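Local coordinates for gamma-glutamyltranspeptidase (Streptomyces lincolnensis, PDB 6J3A), which belongs to the gamma-glutamyltranspeptidase family of Ntn hydrolases and, as an LmbA-like homologue, probably acts on gamma-glutamyl or related amide bonds, at residues E146-T151 against K175-G180; Q284-L289 against H512-V517. All blocks are in the same frame, centred on the assembly; numbering follows the deposited sequence.

Neither contact has a conventional hydrogen bond or salt bridge between its segments, yet they lie in different surroundings. Contact 1 sets helix 146-154 against an irregular loop, is partly buried, and lies where the second subunit comes close. Contact 2 joins two helices, 280-288 and 506-519, in a buried site that no other chain touches. Proline rings, a glycine and a CA-H...O contact to a backbone carbonyl, its polar element, shape the first, whereas leucine methyls and a phenylalanine make the second. The first buries 199 Å² between its segments and the second 143 Å². They share no element, their centres are 37 Å apart on opposite sides of the chain's centre, and their nearest atoms are about 20 Å apart.

Contact 1 (E146-T151 against K175-G180); sequences ENVGVT and KAPRPG
P177 and V148 meet with their side chains at about a right angle, part of a helix-loop packing in which helix 146-154 is flanked by the proline-rich segment 175-180 and which centres on P177 and G149. The valine presents CG1, which is anti to the backbone N (chi1 175°), and this methyl stands 4.1 Å from P177 CB and equally far from P177 CG. CB and CD of the same pyrrolidine also border the next residue of the helix, each 4.2 Å from G149 CA. In the loop, the CB atoms of P177 and P179 are directed at the helix, whereas that of R178 in between is turned away. Nearly a turn before G149, E146 CB lies 4.5 Å from P179 CG, a looser touch at the margin. The carboxylate of E146 has its partner across the dimer, where OE2 forms a salt bridge with NE of R524 of the second subunit; that arginine also packs on P179. This end of the contact thus adjoins the subunit interface. P177 also touches V152 of the same helix. Backbones come closest where G149 presents no side chain, with its CA 4.6 Å from the CA of P177, and there G149 CA makes a CA-H...O contact of 3.5 Å with P177 O, at 144° about the hydrogen.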
ATOM      1  N   GLU A 146       0.445 -17.445   3.641  1.00 35.48           N
ATOM      2  CA  GLU A 146       0.155 -18.883   3.475  1.00 36.38           C
ATOM      3  C   GLU A 146       1.362 -19.709   3.024  1.00 35.59           C
ATOM      4  O   GLU A 146       1.516 -20.855   3.448  1.00 37.57           O
ATOM      5  CB  GLU A 146      -1.104 -19.186   2.617  1.00 38.04           C
ATOM      6  CG  GLU A 146      -1.304 -18.437   1.305  1.00 41.08           C
ATOM      7  CD  GLU A 146      -1.959 -17.079   1.499  1.00 42.19           C
ATOM      8  OE1 GLU A 146      -3.185 -16.937   1.298  1.00 40.49           O
ATOM      9  OE2 GLU A 146      -1.230 -16.145   1.893  1.00 44.92           O
ATOM     10  N   ASN A 147       2.227 -19.121   2.207  1.00 33.62           N
ATOM     11  CA  ASN A 147       3.473 -19.780   1.790  1.00 32.98           C
ATOM     12  C   ASN A 147       4.441 -20.226   2.895  1.00 31.93           C
ATOM     13  O   ASN A 147       5.241 -21.119   2.657  1.00 31.64           O
ATOM     14  CB  ASN A 147       4.226 -18.902   0.789  1.00 33.37           C
ATOM     15  CG  ASN A 147       3.624 -18.953  -0.605  1.00 33.58           C
ATOM     16  OD1 ASN A 147       2.838 -19.851  -0.934  1.00 33.54           O
ATOM     17  ND2 ASN A 147       4.000 -17.989  -1.438  1.00 33.30           N
ATOM     18  N   VAL A 148       4.384 -19.628   4.080  1.00 30.58           N
ATOM     19  CA  VAL A 148       5.237 -20.086   5.177  1.00 31.04           C
ATOM     20  C   VAL A 148       4.873 -21.528   5.547  1.00 31.11           C
ATOM     21  O   VAL A 148       5.698 -22.437   5.472  1.00 31.09           O
ATOM     22  CB  VAL A 148       5.119 -19.177   6.419  1.00 31.08           C
ATOM     23  CG1 VAL A 148       5.921 -19.733   7.588  1.00 31.07           C
ATOM     24  CG2 VAL A 148       5.601 -17.773   6.099  1.00 31.02           C
ATOM     25  N   GLY A 149       3.620 -21.719   5.928  1.00 31.12           N
ATOM     26  CA  GLY A 149       3.134 -23.019   6.363  1.00 30.54           C
ATOM     27  C   GLY A 149       3.118 -24.029   5.241  1.00 30.35           C
ATOM     28  O   GLY A 149       3.470 -25.190   5.448  1.00 29.98           O
ATOM     29  N   VAL A 150       2.714 -23.592   4.051  1.00 29.98           N
ATOM     30  CA  VAL A 150       2.708 -24.473   2.886  1.00 30.14           C
ATOM     31  C   VAL A 150       4.124 -24.981   2.613  1.00 30.14           C
ATOM     32  O   VAL A 150       4.283 -26.136   2.223  1.00 30.37           O
ATOM     33  CB  VAL A 150       2.100 -23.796   1.633  1.00 30.15           C
ATOM     34  CG1 VAL A 150       2.334 -24.623   0.365  1.00 29.87           C
ATOM     35  CG2 VAL A 150       0.603 -23.591   1.823  1.00 29.52           C
ATOM     36  N   THR A 151       5.126 -24.124   2.839  1.00 29.35           N
ATOM     37  CA  THR A 151       6.541 -24.504   2.689  1.00 29.47           C
ATOM     38  C   THR A 151       6.939 -25.542   3.726  1.00 29.64           C
ATOM     39  O   THR A 151       7.487 -26.579   3.386  1.00 29.44           O
ATOM     40  CB  THR A 151       7.517 -23.305   2.814  1.00 29.37           C
ATOM     41  OG1 THR A 151       7.274 -22.354   1.774  1.00 28.77           O
ATOM     42  CG2 THR A 151       8.967 -23.758   2.686  1.00 29.63           C
ATOM     43  N   LYS A 175       2.260 -29.009  14.757  1.00 37.66           N
ATOM     44  CA  LYS A 175       1.404 -27.969  14.188  1.00 37.94           C
ATOM     45  C   LYS A 175       2.242 -27.024  13.328  1.00 37.17           C
ATOM     46  O   LYS A 175       3.103 -26.293  13.837  1.00 36.53           O
ATOM     47  CB  LYS A 175       0.686 -27.180  15.296  1.00 37.06           C
ATOM     48  N   ALA A 176       1.984 -27.063  12.023  1.00 36.30           N
ATOM     49  CA  ALA A 176       2.575 -26.124  11.072  1.00 37.08           C
ATOM     50  C   ALA A 176       2.009 -24.704  11.269  1.00 37.49           C
ATOM     51  O   ALA A 176       0.916 -24.548  11.833  1.00 36.75           O
ATOM     52  CB  ALA A 176       2.319 -26.593   9.645  1.00 36.55           C
ATOM     53  N   PRO A 177       2.750 -23.661  10.811  1.00 37.74           N
ATOM     54  CA  PRO A 177       2.238 -22.287  10.844  1.00 36.62           C
ATOM     55  C   PRO A 177       0.957 -22.122  10.036  1.00 35.32           C
ATOM     56  O   PRO A 177       0.849 -22.653   8.930  1.00 31.83           O
ATOM     57  CB  PRO A 177       3.369 -21.470  10.211  1.00 37.48           C
ATOM     58  CG  PRO A 177       4.593 -22.253  10.492  1.00 38.27           C
ATOM     59  CD  PRO A 177       4.161 -23.685  10.377  1.00 38.31           C
ATOM     60  N   ARG A 178      -0.008 -21.415  10.616  1.00 36.20           N
ATOM     61  CA  ARG A 178      -1.290 -21.145   9.957  1.00 37.14           C
ATOM     62  C   ARG A 178      -1.466 -19.627   9.795  1.00 34.79           C
ATOM     63  O   ARG A 178      -1.140 -18.858  10.711  1.00 32.53           O
ATOM     64  CB  ARG A 178      -2.495 -21.727  10.733  1.00 38.91           C
ATOM     65  CG  ARG A 178      -2.188 -22.736  11.833  1.00 40.27           C
ATOM     66  CD  ARG A 178      -3.471 -23.388  12.347  1.00 40.86           C
ATOM     67  N   PRO A 179      -1.991 -19.191   8.635  1.00 33.55           N
ATOM     68  CA  PRO A 179      -2.323 -17.784   8.516  1.00 33.81           C
ATOM     69  C   PRO A 179      -3.462 -17.404   9.467  1.00 34.89           C
ATOM     70  O   PRO A 179      -4.247 -18.260   9.892  1.00 33.63           O
ATOM     71  CB  PRO A 179      -2.728 -17.632   7.048  1.00 33.52           C
ATOM     72  CG  PRO A 179      -3.117 -18.987   6.597  1.00 33.84           C
ATOM     73  CD  PRO A 179      -2.288 -19.937   7.397  1.00 33.95           C
ATOM     74  N   GLY A 180      -3.490 -16.131   9.844  1.00 37.13           N
ATOM     75  CA  GLY A 180      -4.444 -15.631  10.827  1.00 37.60           C
ATOM     76  C   GLY A 180      -4.082 -15.898  12.281  1.00 38.16           C
ATOM     77  O   GLY A 180      -4.763 -15.398  13.166  1.00 38.98           O
TER

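Contact 2 (Q284-L289 against H512-V517); sequences QQLALL and HFFLAV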
ATOM      1  N   GLN A 284      24.668  -6.806 -19.830  1.00 28.93           N
ATOM      2  CA  GLN A 284      24.910  -7.464 -21.129  1.00 29.68           C
ATOM      3  C   GLN A 284      23.680  -7.445 -22.025  1.00 30.59           C
ATOM      4  O   GLN A 284      23.791  -7.302 -23.239  1.00 31.95           O
ATOM      5  CB  GLN A 284      25.391  -8.907 -20.947  1.00 28.90           C
ATOM      6  CG  GLN A 284      26.866  -9.014 -20.582  1.00 28.75           C
ATOM      7  CD  GLN A 284      27.492 -10.341 -20.945  1.00 28.74           C
ATOM      8  OE1 GLN A 284      28.069 -11.006 -20.090  1.00 29.28           O
ATOM      9  NE2 GLN A 284      27.387 -10.735 -22.218  1.00 28.03           N
ATOM     10  N   GLN A 285      22.509  -7.581 -21.419  1.00 32.05           N
ATOM     11  CA  GLN A 285      21.256  -7.481 -22.163  1.00 32.95           C
ATOM     12  C   GLN A 285      21.027  -6.090 -22.766  1.00 32.40           C
ATOM     13  O   GLN A 285      20.495  -5.972 -23.873  1.00 31.96           O
ATOM     14  CB  GLN A 285      20.081  -7.893 -21.282  1.00 33.32           C
ATOM     15  CG  GLN A 285      20.003  -9.396 -21.065  1.00 33.94           C
ATOM     16  CD  GLN A 285      18.958  -9.772 -20.033  1.00 33.69           C
ATOM     17  OE1 GLN A 285      17.792  -9.945 -20.360  1.00 34.04           O
ATOM     18  NE2 GLN A 285      19.375  -9.894 -18.781  1.00 32.72           N
ATOM     19  N   LEU A 286      21.450  -5.059 -22.035  1.00 31.77           N
ATOM     20  CA  LEU A 286      21.344  -3.666 -22.473  1.00 31.75           C
ATOM     21  C   LEU A 286      22.322  -3.361 -23.592  1.00 31.98           C
ATOM     22  O   LEU A 286      21.968  -2.696 -24.574  1.00 32.95           O
ATOM     23  CB  LEU A 286      21.637  -2.715 -21.307  1.00 31.49           C
ATOM     24  CG  LEU A 286      20.595  -2.597 -20.206  1.00 30.80           C
ATOM     25  CD1 LEU A 286      21.150  -1.768 -19.061  1.00 30.75           C
ATOM     26  CD2 LEU A 286      19.326  -1.966 -20.740  1.00 31.20           C
ATOM     27  N   ALA A 287      23.558  -3.834 -23.421  1.00 30.40           N
ATOM     28  CA  ALA A 287      24.586  -3.740 -24.462  1.00 29.92           C
ATOM     29  C   ALA A 287      24.221  -4.449 -25.773  1.00 29.19           C
ATOM     30  O   ALA A 287      24.676  -4.060 -26.842  1.00 29.39           O
ATOM     31  CB  ALA A 287      25.898  -4.277 -23.938  1.00 29.72           C
ATOM     32  N   LEU A 288      23.400  -5.480 -25.679  1.00 29.75           N
ATOM     33  CA  LEU A 288      22.932  -6.216 -26.859  1.00 31.20           C
ATOM     34  C   LEU A 288      21.952  -5.444 -27.720  1.00 31.73           C
ATOM     35  O   LEU A 288      21.838  -5.710 -28.917  1.00 32.06           O
ATOM     36  CB  LEU A 288      22.284  -7.553 -26.441  1.00 31.07           C
ATOM     37  CG  LEU A 288      22.964  -8.902 -26.720  1.00 31.33           C
ATOM     38  CD1 LEU A 288      24.399  -8.808 -27.189  1.00 31.43           C
ATOM     39  CD2 LEU A 288      22.885  -9.790 -25.485  1.00 32.10           C
ATOM     40  N   LEU A 289      21.247  -4.494 -27.120  1.00 32.04           N
ATOM     41  CA  LEU A 289      20.129  -3.856 -27.788  1.00 32.57           C
ATOM     42  C   LEU A 289      20.591  -2.963 -28.935  1.00 32.68           C
ATOM     43  O   LEU A 289      21.632  -2.326 -28.830  1.00 32.20           O
ATOM     44  CB  LEU A 289      19.326  -3.032 -26.782  1.00 32.26           C
ATOM     45  CG  LEU A 289      18.684  -3.824 -25.635  1.00 31.60           C
ATOM     46  CD1 LEU A 289      18.202  -2.877 -24.541  1.00 31.61           C
ATOM     47  CD2 LEU A 289      17.552  -4.721 -26.124  1.00 30.92           C
ATOM     48  N   HIS A 512      13.116  -6.174 -17.875  1.00 28.75           N
ATOM     49  CA  HIS A 512      11.820  -5.802 -18.458  1.00 27.78           C
ATOM     50  C   HIS A 512      11.279  -4.561 -17.738  1.00 26.88           C
ATOM     51  O   HIS A 512      10.884  -3.574 -18.376  1.00 26.90           O
ATOM     52  CB  HIS A 512      10.818  -6.966 -18.422  1.00 27.43           C
ATOM     53  CG  HIS A 512      11.399  -8.272 -18.869  1.00 26.43           C
ATOM     54  ND1 HIS A 512      12.436  -8.347 -19.769  1.00 26.19           N
ATOM     55  CD2 HIS A 512      11.113  -9.548 -18.521  1.00 25.45           C
ATOM     56  CE1 HIS A 512      12.757  -9.614 -19.962  1.00 25.75           C
ATOM     57  NE2 HIS A 512      11.968 -10.363 -19.215  1.00 25.06           N
ATOM     58  N   PHE A 513      11.322  -4.598 -16.412  1.00 25.57           N
ATOM     59  CA  PHE A 513      10.900  -3.470 -15.579  1.00 25.19           C
ATOM     60  C   PHE A 513      11.623  -2.168 -15.913  1.00 25.87           C
ATOM     61  O   PHE A 513      10.979  -1.165 -16.223  1.00 25.72           O
ATOM     62  CB  PHE A 513      11.139  -3.818 -14.119  1.00 24.57           C
ATOM     63  CG  PHE A 513      11.022  -2.660 -13.188  1.00 23.23           C
ATOM     64  CD1 PHE A 513       9.784  -2.135 -12.882  1.00 23.14           C
ATOM     65  CD2 PHE A 513      12.149  -2.109 -12.604  1.00 22.94           C
ATOM     66  CE1 PHE A 513       9.667  -1.071 -12.005  1.00 23.28           C
ATOM     67  CE2 PHE A 513      12.042  -1.047 -11.726  1.00 22.72           C
ATOM     68  CZ  PHE A 513      10.799  -0.528 -11.424  1.00 22.98           C
ATOM     69  N   PHE A 514      12.953  -2.195 -15.841  1.00 26.62           N
ATOM     70  CA  PHE A 514      13.769  -1.004 -16.089  1.00 27.88           C
ATOM     71  C   PHE A 514      13.528  -0.391 -17.461  1.00 27.89           C
ATOM     72  O   PHE A 514      13.455   0.830 -17.576  1.00 27.33           O
ATOM     73  CB  PHE A 514      15.251  -1.308 -15.943  1.00 29.19           C
ATOM     74  CG  PHE A 514      16.144  -0.194 -16.423  1.00 30.03           C
ATOM     75  CD1 PHE A 514      16.524   0.829 -15.559  1.00 30.11           C
ATOM     76  CD2 PHE A 514      16.603  -0.173 -17.739  1.00 30.46           C
ATOM     77  CE1 PHE A 514      17.349   1.846 -15.995  1.00 31.20           C
ATOM     78  CE2 PHE A 514      17.423   0.844 -18.183  1.00 31.03           C
ATOM     79  CZ  PHE A 514      17.798   1.856 -17.310  1.00 31.66           C
ATOM     80  N   LEU A 515      13.437  -1.224 -18.495  1.00 28.37           N
ATOM     81  CA  LEU A 515      13.075  -0.725 -19.836  1.00 29.48           C
ATOM     82  C   LEU A 515      11.666  -0.113 -19.861  1.00 30.19           C
ATOM     83  O   LEU A 515      11.437   0.952 -20.454  1.00 31.00           O
ATOM     84  CB  LEU A 515      13.195  -1.824 -20.906  1.00 29.52           C
ATOM     85  CG  LEU A 515      14.612  -2.315 -21.247  1.00 29.52           C
ATOM     86  CD1 LEU A 515      14.555  -3.397 -22.311  1.00 29.58           C
ATOM     87  CD2 LEU A 515      15.519  -1.192 -21.713  1.00 29.86           C
ATOM     88  N   ALA A 516      10.722  -0.774 -19.209  1.00 30.39           N
ATOM     89  CA  ALA A 516       9.386  -0.209 -19.100  1.00 29.88           C
ATOM     90  C   ALA A 516       9.432   1.166 -18.428  1.00 29.66           C
ATOM     91  O   ALA A 516       8.840   2.111 -18.943  1.00 32.86           O
ATOM     92  CB  ALA A 516       8.462  -1.151 -18.362  1.00 29.44           C
ATOM     93  N   VAL A 517      10.168   1.297 -17.325  1.00 27.65           N
ATOM     94  CA  VAL A 517      10.296   2.598 -16.649  1.00 27.21           C
ATOM     95  C   VAL A 517      10.811   3.681 -17.608  1.00 28.03           C
ATOM     96  O   VAL A 517      10.309   4.796 -17.623  1.00 28.73           O
ATOM     97  CB  VAL A 517      11.230   2.545 -15.419  1.00 26.46           C
ATOM     98  CG1 VAL A 517      11.439   3.942 -14.834  1.00 26.13           C
ATOM     99  CG2 VAL A 517      10.678   1.612 -14.347  1.00 26.21           C
TER
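L286 and L515 form the tight part of this contact: their side chains run past one another in opposite directions, and L286 CD2 comes within 4.0 Å of L515 CD2. The CA atoms of these two residues, 9.2 Å apart, are the nearest pair between the backbones, so the two segments meet through side chains. L286 achieves this although its CB is not aimed at the partner, because CG lies anti to the carbonyl carbon (chi1 -72°) and the branch beyond it carries CD2 across. The same methyl reaches the F514 ring obliquely, 4.2 Å from CE2, and thus bears on two successive residues of helix 506-519. The looser side is at L289, just past the last turn of 280-288 and partly exposed: it has one partner where L286 has two, its CD1 being 4.2 Å from L515 CD2, and L515 and its neighbours cover 23 Å² of it against 40 Å² of L286. This end is not bare, since L305 of helix 299-319 also touches L289. Q285 NE2 bonds to the carbonyls of V281 and D507, the latter near the start of helix 506-519. Strand 256-265 backs the leucines: Y263 touches L286, and W265 touches both L289 and L515. F514 meets W268 of strand 268-272 edge-to-face. Two helices packed together against antiparallel strands are consistent with the layered alpha-beta-beta-alpha architecture of the Ntn-hydrolase fold.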